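Local coordinates for protein xylulokinase (Brucella ovis, PDB 5VM1) that probably phosphorylates D-xylulose to D-xylulose 5-phosphate at the expense of ATP, as a member of the FGGY family of carbohydrate kinases, at residues 305-310 / 340-345; 377-382 / 413-418; 81-86 / 235-240; 21-26 / 433-438. One frame throughout, in Å; residues are numbered along the deposited sequence.

The four contacts fall into two groups, one in each half of the protein. Contacts 3 and 4 share the N-terminal beta-sheet that holds strands 19-26, 9-15, 78-85 and 236-242; both are buried, and they touch where S84 and G82 meet A433 and A437. Contact 3 is strand pairing by backbone hydrogen bonds, contact 4 apolar packing of a helix on that sheet. Contacts 1 and 2 adjoin through P340 and V378 in the C-terminal domain. Contact 2 is a buried interface of alanines and isoleucines between helices, whereas contact 1, a loop against a helix, is partly exposed and adds an aromatic face. About 31 Å separates the centres of contacts 1 and 4.

Contact 1: 305-310 / 340-345; sequences ASALEW and PYLSGE
Residues 305-310 form the beginning of helix 305-315, and the irregular loop 340-345 runs beside them, coming nearest where the CA atoms of A307 and P340 lie 6.1 Å apart. L342 carries most of the contact. Its CG is anti to the carbonyl carbon (chi1 -56°), and the two methyl groups divide the work, CD1 on the helix backbone and the root of W310, CD2 over its indole. CD1 rests on the helix surface between successive turns, 3.7 Å from W310 CB and 3.8 Å from A307 CA. CD2 lies over one face of the indole, 4.3 Å from the centroid of the W310 six-membered ring and 14° off the ring normal, a CH-pi contact displaced toward the rim. The indole takes this position with CG anti to the backbone N (chi1 171°), so that W310 and L342 cross obliquely. The loop presents L342 at the second position of a type I beta turn from Y341 to G344, which is closed by the bond from G344 N to Y341 O (3.1 Å). G344, with its positive phi, ends the turn. The loop follows strand 337-339 in the C-terminal domain of the FGGY kinase fold, away from the predicted catalytic residues. Deeper in, A307 CB meets P340 CB at 4.2 Å, methyl against pyrrolidine ring. P340 and Y341 also pack on Y480 of helix 470-488. Across the interface the groups are apolar; two polar side chains have partners outside it, E345 OE1 receiving a hydrogen bond from L302 N and S306 OG making a weak one with T265 O.

Contact 2: 377-382 / 413-418; sequences GVAFAI and KAIATA
This is a buried helix-helix contact on one side of the sheet in the C-terminal domain. It joins helix 367-390 to helix 409-419, which connects the adjacent parallel strands 399-402 and 423-426 in a beta-alpha-beta unit. The axes of the two short segments approach to 8.8 Å and cross at -42°, a close approach that small residues permit. A379 is the middle of the interface: A379 CB points toward the other helix and lies 3.9 Å from I415 CG1 and 4.1 Å from A418 CB. A379 CB is also 4.0 Å from the backbone oxygen A414 O. One turn further along, the tip of I382, CD1, lies across the side of I415, 3.7 Å from I415 CD1 and close to CG1 and CG2 as well. Both isoleucines have CG1 anti to the carbonyl carbon and CG2 anti to the backbone N, yet the side chains cross at about a right angle. They also reach the sheet, I382 touching V261, L263 and I301, and I415 touching L263. On the other flank F380 starts out away from helix 409-419, but its ring swings back until CE1 is 4.3 Å from A418 CB; that ring also meets Y480. The hydroxyl of T417 bonds to K413 O (3.0 Å) and to E466 N. With the side-chain contacts made by carbon atoms, mostly methyl and methylene groups, the interface probably holds through close fit and burial of apolar surface, without directional bonds between the helices.

Contact 3: 81-86 / 235-240; sequences IGLSGQ and VIVAGG
Two backbone hydrogen bonds join residues 81-86 to 235-240, both made by I81. Its N donates to I236 O (2.8 Å, 156° at the hydrogen), and its O accepts from A238 N (2.8 Å, 168°). Each donor lies nearly along the C=O axis of its acceptor. I81 thus bonds to the residues on either side of V237, its partner in a parallel bridge, while V237 CA adds a CA-H...O contact to I81 O at 3.3 Å. On the face that carries I81 and V237, I81 CD1 reaches obliquely to V235 CG1 (3.7 Å), and L83 CD1 meets V237 CG1 at 4.2 Å. On the opposite face A238 CB lies 4.1 Å from G82 CA. Past A238 the strand is interrupted, and G240, with a positive phi of 85°, sets its CA against L83 O; a CB there would run into L83 O, and the backbone angles by themselves call for glycine. L83 then pairs with A241 as the strand resumes.

R166 of helix 161-170 bonds across the break, NH2 to A238 O and NH1 to G239 O, and that helix also packs on L83 and V237. Beyond, S84 OG bonds to D14 OD1, probably helping to position a carboxylate predicted to be important for activity. Strand 78-85 lies between 9-15 and 236-242, parallel to both, consistent with the actin-like ATPase fold of the family's clan, and strand 236-242 leads directly to D243, the predicted proton acceptor.

Contact 4: 21-26 / 433-438; sequences KALLID and AAFGAA
Helix 433-438 lies obliquely on strand 21-26, the segment axes crossing at -48° with a closest approach of 8.0 Å, and L23 and I25 fill the interval between them. L23 has CG anti to the backbone N (chi1 -175°), which lays CD2 along the helix, 3.7 Å from F435 CB, while its CB faces A434 CB. I25 adopts the crowded rotamer, CG1 between the backbone N and the carbonyl carbon (chi1 65°), and so splits its branches: CD1 reaches A438 CB at 3.6 Å, and CG2 goes to F435 CE1 at 4.2 Å. The phenyl ring receives both L23 CD2 and I25 CG2 at its edge, near the ring plane. These residues are buried, and their side chains meet one another through apolar groups. K21, by contrast, is partly exposed at the rim. Its bent chain uses the methylene CD against A434 CB (3.5 Å) and sends NZ onward to a salt bridge with D430, so its charge is met just before the helix starts. The strand itself lies between 9-15 and 31-38, and its other face, with A22 and L24, is packed by A63 and L67 of helix 53-70. Helix 433-446, from the C-terminal FGGY region, thus packs on the N-terminal beta-sheet: A433 and A434 touch D14, predicted to be important for activity, and A433 and A437 rest on S84 of strand 78-85.

Contact 1: 305-310 / 340-345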
loop_
_atom_site.group_PDB
_atom_site.type_symbol
_atom_site.label_atom_id
_atom_site.label_comp_id
_atom_site.label_asym_id
_atom_site.label_seq_id
_atom_site.Cartn_x
_atom_site.Cartn_y
_atom_site.Cartn_z
ATOM N N ALA A 305 -8.006 -8.530 8.214
ATOM C CA ALA A 305 -8.800 -8.040 9.333
ATOM C C ALA A 305 -10.285 -8.033 9.005
ATOM O O ALA A 305 -11.120 -8.244 9.891
ATOM C CB ALA A 305 -8.331 -6.634 9.719
ATOM N N SER A 306 -10.634 -7.844 7.738
ATOM C CA SER A 306 -12.044 -7.842 7.381
ATOM C C SER A 306 -12.655 -9.229 7.486
ATOM O O SER A 306 -13.873 -9.350 7.656
ATOM C CB SER A 306 -12.223 -7.291 5.971
ATOM O OG SER A 306 -11.781 -8.226 5.011
ATOM N N ALA A 307 -11.832 -10.278 7.409
ATOM C CA ALA A 307 -12.329 -11.618 7.688
ATOM C C ALA A 307 -12.751 -11.746 9.143
ATOM O O ALA A 307 -13.798 -12.332 9.427
ATOM C CB ALA A 307 -11.276 -12.665 7.344
ATOM N N LEU A 308 -11.985 -11.163 10.079
ATOM C CA LEU A 308 -12.406 -11.187 11.480
ATOM C C LEU A 308 -13.590 -10.261 11.728
ATOM O O LEU A 308 -14.508 -10.621 12.459
ATOM C CB LEU A 308 -11.251 -10.819 12.400
ATOM C CG LEU A 308 -11.608 -10.876 13.888
ATOM C CD1 LEU A 308 -12.013 -12.283 14.345
ATOM C CD2 LEU A 308 -10.444 -10.317 14.705
ATOM N N GLU A 309 -13.601 -9.075 11.116
ATOM C CA GLU A 309 -14.785 -8.222 11.181
ATOM C C GLU A 309 -16.009 -8.976 10.683
ATOM O O GLU A 309 -17.072 -8.935 11.309
ATOM C CB GLU A 309 -14.576 -6.938 10.366
ATOM C CG GLU A 309 -14.170 -5.716 11.164
ATOM C CD GLU A 309 -13.141 -4.844 10.421
ATOM O OE1 GLU A 309 -13.337 -4.590 9.202
ATOM O OE2 GLU A 309 -12.135 -4.426 11.056
ATOM N N TRP A 310 -15.880 -9.677 9.551
ATOM C CA TRP A 310 -17.024 -10.414 9.034
ATOM C C TRP A 310 -17.558 -11.397 10.073
ATOM O O TRP A 310 -18.758 -11.395 10.382
ATOM C CB TRP A 310 -16.670 -11.161 7.747
ATOM C CG TRP A 310 -17.821 -12.085 7.362
ATOM C CD1 TRP A 310 -18.983 -11.726 6.744
ATOM C CD2 TRP A 310 -17.915 -13.498 7.604
ATOM N NE1 TRP A 310 -19.802 -12.823 6.593
ATOM C CE2 TRP A 310 -19.176 -13.922 7.109
ATOM C CE3 TRP A 310 -17.061 -14.447 8.187
ATOM C CZ2 TRP A 310 -19.608 -15.262 7.174
ATOM C CZ3 TRP A 310 -17.485 -15.780 8.248
ATOM C CH2 TRP A 310 -18.754 -16.173 7.742
ATOM N N PRO A 340 -10.077 -17.671 4.146
ATOM C CA PRO A 340 -10.551 -16.277 4.245
ATOM C C PRO A 340 -10.914 -15.622 2.915
ATOM O O PRO A 340 -10.734 -14.412 2.756
ATOM C CB PRO A 340 -9.365 -15.558 4.898
ATOM C CG PRO A 340 -8.179 -16.332 4.469
ATOM C CD PRO A 340 -8.610 -17.768 4.292
ATOM N N TYR A 341 -11.399 -16.396 1.949
ATOM C CA TYR A 341 -11.609 -15.907 0.585
ATOM C C TYR A 341 -12.985 -15.276 0.405
ATOM O O TYR A 341 -13.653 -15.529 -0.615
ATOM C CB TYR A 341 -11.403 -17.045 -0.412
ATOM C CG TYR A 341 -10.081 -17.787 -0.271
ATOM C CD1 TYR A 341 -8.915 -17.115 0.130
ATOM C CD2 TYR A 341 -9.993 -19.168 -0.532
ATOM C CE1 TYR A 341 -7.699 -17.793 0.275
ATOM C CE2 TYR A 341 -8.774 -19.857 -0.418
ATOM C CZ TYR A 341 -7.632 -19.160 -0.011
ATOM O OH TYR A 341 -6.415 -19.810 0.109
ATOM N N LEU A 342 -13.427 -14.440 1.357
ATOM C CA LEU A 342 -14.764 -13.840 1.297
ATOM C C LEU A 342 -14.974 -12.975 0.057
ATOM O O LEU A 342 -16.126 -12.774 -0.357
ATOM C CB LEU A 342 -15.016 -12.983 2.539
ATOM C CG LEU A 342 -14.848 -13.746 3.857
ATOM C CD1 LEU A 342 -14.765 -12.758 4.974
ATOM C CD2 LEU A 342 -15.963 -14.744 4.091
ATOM N N SER A 343 -13.883 -12.486 -0.555
ATOM C CA SER A 343 -13.915 -11.620 -1.728
ATOM C C SER A 343 -13.121 -12.211 -2.871
ATOM O O SER A 343 -12.573 -11.464 -3.683
ATOM C CB SER A 343 -13.360 -10.233 -1.420
ATOM O OG SER A 343 -13.996 -9.660 -0.299
ATOM N N GLY A 344 -13.010 -13.537 -2.919
ATOM C CA GLY A 344 -12.017 -14.189 -3.755
ATOM C C GLY A 344 -10.688 -14.153 -3.028
ATOM O O GLY A 344 -10.616 -13.892 -1.830
ATOM N N GLU A 345 -9.621 -14.393 -3.774
ATOM C CA GLU A 345 -8.273 -14.222 -3.254
ATOM C C GLU A 345 -7.375 -13.709 -4.369
ATOM O O GLU A 345 -7.569 -14.041 -5.541
ATOM C CB GLU A 345 -7.660 -15.506 -2.667
ATOM C CG GLU A 345 -6.308 -15.257 -1.969
ATOM C CD GLU A 345 -6.412 -14.260 -0.823
ATOM O OE1 GLU A 345 -6.765 -13.080 -1.054
ATOM O OE2 GLU A 345 -6.146 -14.661 0.330
#

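Contact 2: 377-382 / 413-418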
loop_
_atom_site.group_PDB
_atom_site.type_symbol
_atom_site.label_atom_id
_atom_site.label_comp_id
_atom_site.label_asym_id
_atom_site.label_seq_id
_atom_site.Cartn_x
_atom_site.Cartn_y
_atom_site.Cartn_z
ATOM N N GLY A 377 -6.385 -19.295 9.777
ATOM C CA GLY A 377 -6.547 -19.284 8.333
ATOM C C GLY A 377 -5.914 -18.071 7.674
ATOM O O GLY A 377 -5.309 -18.178 6.604
ATOM N N VAL A 378 -6.063 -16.893 8.280
ATOM C CA VAL A 378 -5.389 -15.739 7.703
ATOM C C VAL A 378 -3.890 -15.909 7.825
ATOM O O VAL A 378 -3.157 -15.640 6.874
ATOM C CB VAL A 378 -5.863 -14.427 8.352
ATOM C CG1 VAL A 378 -4.870 -13.305 8.052
ATOM C CG2 VAL A 378 -7.203 -14.051 7.790
ATOM N N ALA A 379 -3.418 -16.455 8.952
ATOM C CA ALA A 379 -1.994 -16.766 9.078
ATOM C C ALA A 379 -1.529 -17.683 7.947
ATOM O O ALA A 379 -0.478 -17.442 7.340
ATOM C CB ALA A 379 -1.710 -17.410 10.431
ATOM N N PHE A 380 -2.324 -18.719 7.625
ATOM C CA PHE A 380 -1.981 -19.629 6.534
ATOM C C PHE A 380 -1.973 -18.931 5.174
ATOM O O PHE A 380 -1.100 -19.206 4.336
ATOM C CB PHE A 380 -2.956 -20.810 6.516
ATOM C CG PHE A 380 -2.855 -21.675 7.710
ATOM C CD1 PHE A 380 -1.626 -21.919 8.272
ATOM C CD2 PHE A 380 -3.984 -22.227 8.299
ATOM C CE1 PHE A 380 -1.507 -22.711 9.394
ATOM C CE2 PHE A 380 -3.879 -23.011 9.425
ATOM C CZ PHE A 380 -2.639 -23.252 9.978
ATOM N N ALA A 381 -2.897 -17.999 4.946
ATOM C CA ALA A 381 -2.831 -17.197 3.723
ATOM C C ALA A 381 -1.537 -16.394 3.660
ATOM O O ALA A 381 -0.918 -16.291 2.600
ATOM C CB ALA A 381 -4.030 -16.259 3.630
ATOM N N ILE A 382 -1.115 -15.807 4.782
ATOM C CA ILE A 382 0.184 -15.136 4.807
ATOM C C ILE A 382 1.302 -16.122 4.466
ATOM O O ILE A 382 2.224 -15.799 3.719
ATOM C CB ILE A 382 0.421 -14.473 6.178
ATOM C CG1 ILE A 382 -0.608 -13.375 6.436
ATOM C CG2 ILE A 382 1.823 -13.869 6.243
ATOM C CD1 ILE A 382 -0.585 -12.875 7.822
ATOM N N LYS A 413 1.379 -14.489 17.425
ATOM C CA LYS A 413 1.952 -15.798 17.725
ATOM C C LYS A 413 1.538 -16.821 16.674
ATOM O O LYS A 413 2.334 -17.678 16.283
ATOM C CB LYS A 413 1.513 -16.260 19.114
ATOM C CG LYS A 413 2.005 -15.380 20.235
ATOM C CD LYS A 413 1.985 -16.097 21.559
ATOM C CE LYS A 413 2.188 -15.137 22.702
ATOM N NZ LYS A 413 1.939 -15.789 23.997
ATOM N N ALA A 414 0.308 -16.718 16.178
ATOM C CA ALA A 414 -0.132 -17.617 15.120
ATOM C C ALA A 414 0.662 -17.401 13.835
ATOM O O ALA A 414 1.084 -18.372 13.197
ATOM C CB ALA A 414 -1.627 -17.438 14.868
ATOM N N ILE A 415 0.884 -16.142 13.439
ATOM C CA ILE A 415 1.614 -15.870 12.196
ATOM C C ILE A 415 3.083 -16.296 12.316
ATOM O O ILE A 415 3.652 -16.878 11.384
ATOM C CB ILE A 415 1.468 -14.382 11.816
ATOM C CG1 ILE A 415 -0.014 -14.052 11.606
ATOM C CG2 ILE A 415 2.247 -14.066 10.565
ATOM C CD1 ILE A 415 -0.344 -12.562 11.535
ATOM N N ALA A 416 3.709 -16.039 13.470
ATOM C CA ALA A 416 5.094 -16.464 13.672
ATOM C C ALA A 416 5.215 -17.981 13.643
ATOM O O ALA A 416 6.161 -18.531 13.066
ATOM C CB ALA A 416 5.640 -15.917 14.994
ATOM N N THR A 417 4.292 -18.679 14.290
ATOM C CA THR A 417 4.413 -20.123 14.280
ATOM C C THR A 417 4.078 -20.711 12.910
ATOM O O THR A 417 4.664 -21.730 12.507
ATOM C CB THR A 417 3.559 -20.700 15.405
ATOM O OG1 THR A 417 4.034 -20.151 16.648
ATOM C CG2 THR A 417 3.606 -22.246 15.427
ATOM N N ALA A 418 3.189 -20.061 12.157
ATOM C CA ALA A 418 2.873 -20.564 10.832
ATOM C C ALA A 418 4.050 -20.382 9.872
ATOM O O ALA A 418 4.282 -21.234 9.009
ATOM C CB ALA A 418 1.602 -19.896 10.303
#

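Contact 3: 81-86 / 235-240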
loop_
_atom_site.group_PDB
_atom_site.type_symbol
_atom_site.label_atom_id
_atom_site.label_comp_id
_atom_site.label_asym_id
_atom_site.label_seq_id
_atom_site.Cartn_x
_atom_site.Cartn_y
_atom_site.Cartn_z
ATOM N N ILE A 81 10.242 18.893 1.938
ATOM C CA ILE A 81 8.892 18.328 2.034
ATOM C C ILE A 81 8.851 17.003 1.270
ATOM O O ILE A 81 9.312 16.928 0.130
ATOM C CB ILE A 81 7.834 19.312 1.479
ATOM C CG1 ILE A 81 7.713 20.526 2.399
ATOM C CG2 ILE A 81 6.478 18.633 1.303
ATOM C CD1 ILE A 81 6.828 21.627 1.877
ATOM N N GLY A 82 8.319 15.965 1.892
ATOM C CA GLY A 82 8.131 14.674 1.233
ATOM C C GLY A 82 6.663 14.320 1.111
ATOM O O GLY A 82 5.877 14.602 2.012
ATOM N N LEU A 83 6.305 13.696 -0.005
ATOM C CA LEU A 83 4.924 13.354 -0.329
ATOM C C LEU A 83 4.676 11.842 -0.326
ATOM O O LEU A 83 5.524 11.042 -0.729
ATOM C CB LEU A 83 4.516 13.913 -1.705
ATOM C CG LEU A 83 4.647 15.401 -1.894
ATOM C CD1 LEU A 83 4.118 15.852 -3.249
ATOM C CD2 LEU A 83 3.912 16.062 -0.796
ATOM N N SER A 84 3.458 11.470 0.074
ATOM C CA SER A 84 2.969 10.101 0.005
ATOM C C SER A 84 1.530 10.125 -0.478
ATOM O O SER A 84 0.789 11.079 -0.214
ATOM C CB SER A 84 3.010 9.402 1.353
ATOM O OG SER A 84 2.353 8.157 1.263
ATOM N N GLY A 85 1.144 9.093 -1.212
ATOM C CA GLY A 85 -0.207 9.053 -1.738
ATOM C C GLY A 85 -0.772 7.666 -1.937
ATOM O O GLY A 85 -0.045 6.699 -2.191
ATOM N N GLN A 86 -2.103 7.594 -1.859
ATOM C CA GLN A 86 -2.844 6.464 -2.378
ATOM C C GLN A 86 -2.488 6.284 -3.835
ATOM O O GLN A 86 -2.537 7.242 -4.606
ATOM C CB GLN A 86 -4.333 6.745 -2.240
ATOM C CG GLN A 86 -4.675 8.219 -2.488
ATOM C CD GLN A 86 -6.152 8.483 -2.780
ATOM O OE1 GLN A 86 -6.820 7.738 -3.499
ATOM N NE2 GLN A 86 -6.678 9.528 -2.163
ATOM N N VAL A 235 12.698 25.589 -0.337
ATOM C CA VAL A 235 12.097 24.356 0.162
ATOM C C VAL A 235 12.084 23.335 -0.972
ATOM O O VAL A 235 11.324 23.473 -1.937
ATOM C CB VAL A 235 10.682 24.602 0.701
ATOM C CG1 VAL A 235 10.109 23.329 1.274
ATOM C CG2 VAL A 235 10.699 25.683 1.753
ATOM N N ILE A 236 12.862 22.264 -0.819
ATOM C CA ILE A 236 12.911 21.185 -1.802
ATOM C C ILE A 236 11.747 20.232 -1.548
ATOM O O ILE A 236 11.392 19.964 -0.391
ATOM C CB ILE A 236 14.262 20.444 -1.711
ATOM C CG1 ILE A 236 15.368 21.175 -2.479
ATOM C CG2 ILE A 236 14.141 18.984 -2.163
ATOM C CD1 ILE A 236 16.783 20.808 -1.993
ATOM N N VAL A 237 11.108 19.759 -2.622
ATOM C CA VAL A 237 10.073 18.726 -2.542
ATOM C C VAL A 237 10.630 17.408 -3.078
ATOM O O VAL A 237 11.169 17.360 -4.191
ATOM C CB VAL A 237 8.789 19.119 -3.295
ATOM C CG1 VAL A 237 7.729 18.059 -3.080
ATOM C CG2 VAL A 237 8.266 20.449 -2.793
ATOM N N ALA A 238 10.496 16.342 -2.287
ATOM C CA ALA A 238 11.036 15.046 -2.668
ATOM C C ALA A 238 10.155 14.364 -3.715
ATOM O O ALA A 238 9.022 14.774 -3.994
ATOM C CB ALA A 238 11.190 14.144 -1.449
ATOM N N GLY A 239 10.715 13.319 -4.325
ATOM C CA GLY A 239 9.931 12.521 -5.244
ATOM C C GLY A 239 8.738 11.884 -4.564
ATOM O O GLY A 239 7.637 11.842 -5.122
ATOM N N GLY A 240 8.933 11.404 -3.345
ATOM C CA GLY A 240 7.860 10.784 -2.613
ATOM C C GLY A 240 7.715 9.313 -2.961
ATOM O O GLY A 240 8.606 8.674 -3.503
#

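Contact 4: 21-26 / 433-438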
loop_
_atom_site.group_PDB
_atom_site.type_symbol
_atom_site.label_atom_id
_atom_site.label_comp_id
_atom_site.label_asym_id
_atom_site.label_seq_id
_atom_site.Cartn_x
_atom_site.Cartn_y
_atom_site.Cartn_z
ATOM N N LYS A 21 -2.746 13.502 5.876
ATOM C CA LYS A 21 -1.999 13.555 7.121
ATOM C C LYS A 21 -0.769 14.418 6.894
ATOM O O LYS A 21 -0.149 14.343 5.833
ATOM C CB LYS A 21 -1.581 12.155 7.586
ATOM C CG LYS A 21 -1.548 11.981 9.113
ATOM C CD LYS A 21 -0.193 11.535 9.633
ATOM C CE LYS A 21 -0.087 11.689 11.148
ATOM N NZ LYS A 21 -0.259 10.419 11.926
ATOM N N ALA A 22 -0.481 15.306 7.844
ATOM C CA ALA A 22 0.692 16.168 7.786
ATOM C C ALA A 22 1.548 15.883 9.006
ATOM O O ALA A 22 1.071 15.992 10.134
ATOM C CB ALA A 22 0.298 17.637 7.739
ATOM N N LEU A 23 2.814 15.563 8.788
ATOM C CA LEU A 23 3.685 15.143 9.872
ATOM C C LEU A 23 4.954 15.968 9.820
ATOM O O LEU A 23 5.612 16.035 8.774
ATOM C CB LEU A 23 4.023 13.658 9.766
ATOM C CG LEU A 23 4.838 13.084 10.912
ATOM C CD1 LEU A 23 4.078 13.190 12.195
ATOM C CD2 LEU A 23 5.163 11.654 10.619
ATOM N N LEU A 24 5.315 16.560 10.953
ATOM C CA LEU A 24 6.486 17.415 11.033
ATOM C C LEU A 24 7.490 16.777 11.971
ATOM O O LEU A 24 7.155 16.443 13.112
ATOM C CB LEU A 24 6.115 18.822 11.507
ATOM C CG LEU A 24 7.248 19.843 11.525
ATOM C CD1 LEU A 24 7.807 20.094 10.131
ATOM C CD2 LEU A 24 6.708 21.117 12.118
ATOM N N ILE A 25 8.722 16.642 11.488
ATOM C CA ILE A 25 9.798 16.002 12.226
ATOM C C ILE A 25 11.041 16.884 12.169
ATOM O O ILE A 25 11.219 17.701 11.263
ATOM C CB ILE A 25 10.127 14.594 11.670
ATOM C CG1 ILE A 25 10.682 14.716 10.243
ATOM C CG2 ILE A 25 8.904 13.650 11.770
ATOM C CD1 ILE A 25 11.320 13.470 9.742
ATOM N N ASP A 26 11.930 16.668 13.127
ATOM C CA ASP A 26 13.157 17.428 13.254
ATOM C C ASP A 26 14.290 16.635 12.625
ATOM O O ASP A 26 14.063 15.602 11.991
ATOM C CB ASP A 26 13.432 17.763 14.722
ATOM C CG ASP A 26 13.584 16.528 15.598
ATOM O OD1 ASP A 26 14.419 15.664 15.266
ATOM O OD2 ASP A 26 12.889 16.428 16.633
ATOM N N ALA A 433 3.023 5.845 6.328
ATOM C CA ALA A 433 3.234 6.565 5.082
ATOM C C ALA A 433 3.666 8.013 5.324
ATOM O O ALA A 433 4.611 8.504 4.688
ATOM C CB ALA A 433 1.952 6.530 4.250
ATOM N N ALA A 434 3.018 8.707 6.261
ATOM C CA ALA A 434 3.382 10.103 6.504
ATOM C C ALA A 434 4.776 10.216 7.090
ATOM O O ALA A 434 5.482 11.195 6.832
ATOM C CB ALA A 434 2.356 10.783 7.408
ATOM N N PHE A 435 5.192 9.253 7.903
ATOM C CA PHE A 435 6.552 9.327 8.417
ATOM C C PHE A 435 7.572 9.003 7.328
ATOM O O PHE A 435 8.633 9.629 7.263
ATOM C CB PHE A 435 6.705 8.415 9.624
ATOM C CG PHE A 435 8.060 8.429 10.215
ATOM C CD1 PHE A 435 8.566 9.586 10.775
ATOM C CD2 PHE A 435 8.822 7.269 10.264
ATOM C CE1 PHE A 435 9.826 9.603 11.341
ATOM C CE2 PHE A 435 10.088 7.280 10.829
ATOM C CZ PHE A 435 10.584 8.448 11.367
ATOM N N GLY A 436 7.262 8.042 6.452
ATOM C CA GLY A 436 8.145 7.779 5.329
ATOM C C GLY A 436 8.262 8.975 4.408
ATOM O O GLY A 436 9.341 9.274 3.879
ATOM N N ALA A 437 7.147 9.667 4.196
ATOM C CA ALA A 437 7.171 10.884 3.408
ATOM C C ALA A 437 8.072 11.943 4.060
ATOM O O ALA A 437 8.924 12.538 3.398
ATOM C CB ALA A 437 5.736 11.380 3.218
ATOM N N ALA A 438 7.942 12.153 5.371
ATOM C CA ALA A 438 8.851 13.084 6.035
ATOM C C ALA A 438 10.299 12.663 5.830
ATOM O O ALA A 438 11.144 13.481 5.450
ATOM C CB ALA A 438 8.532 13.162 7.526
#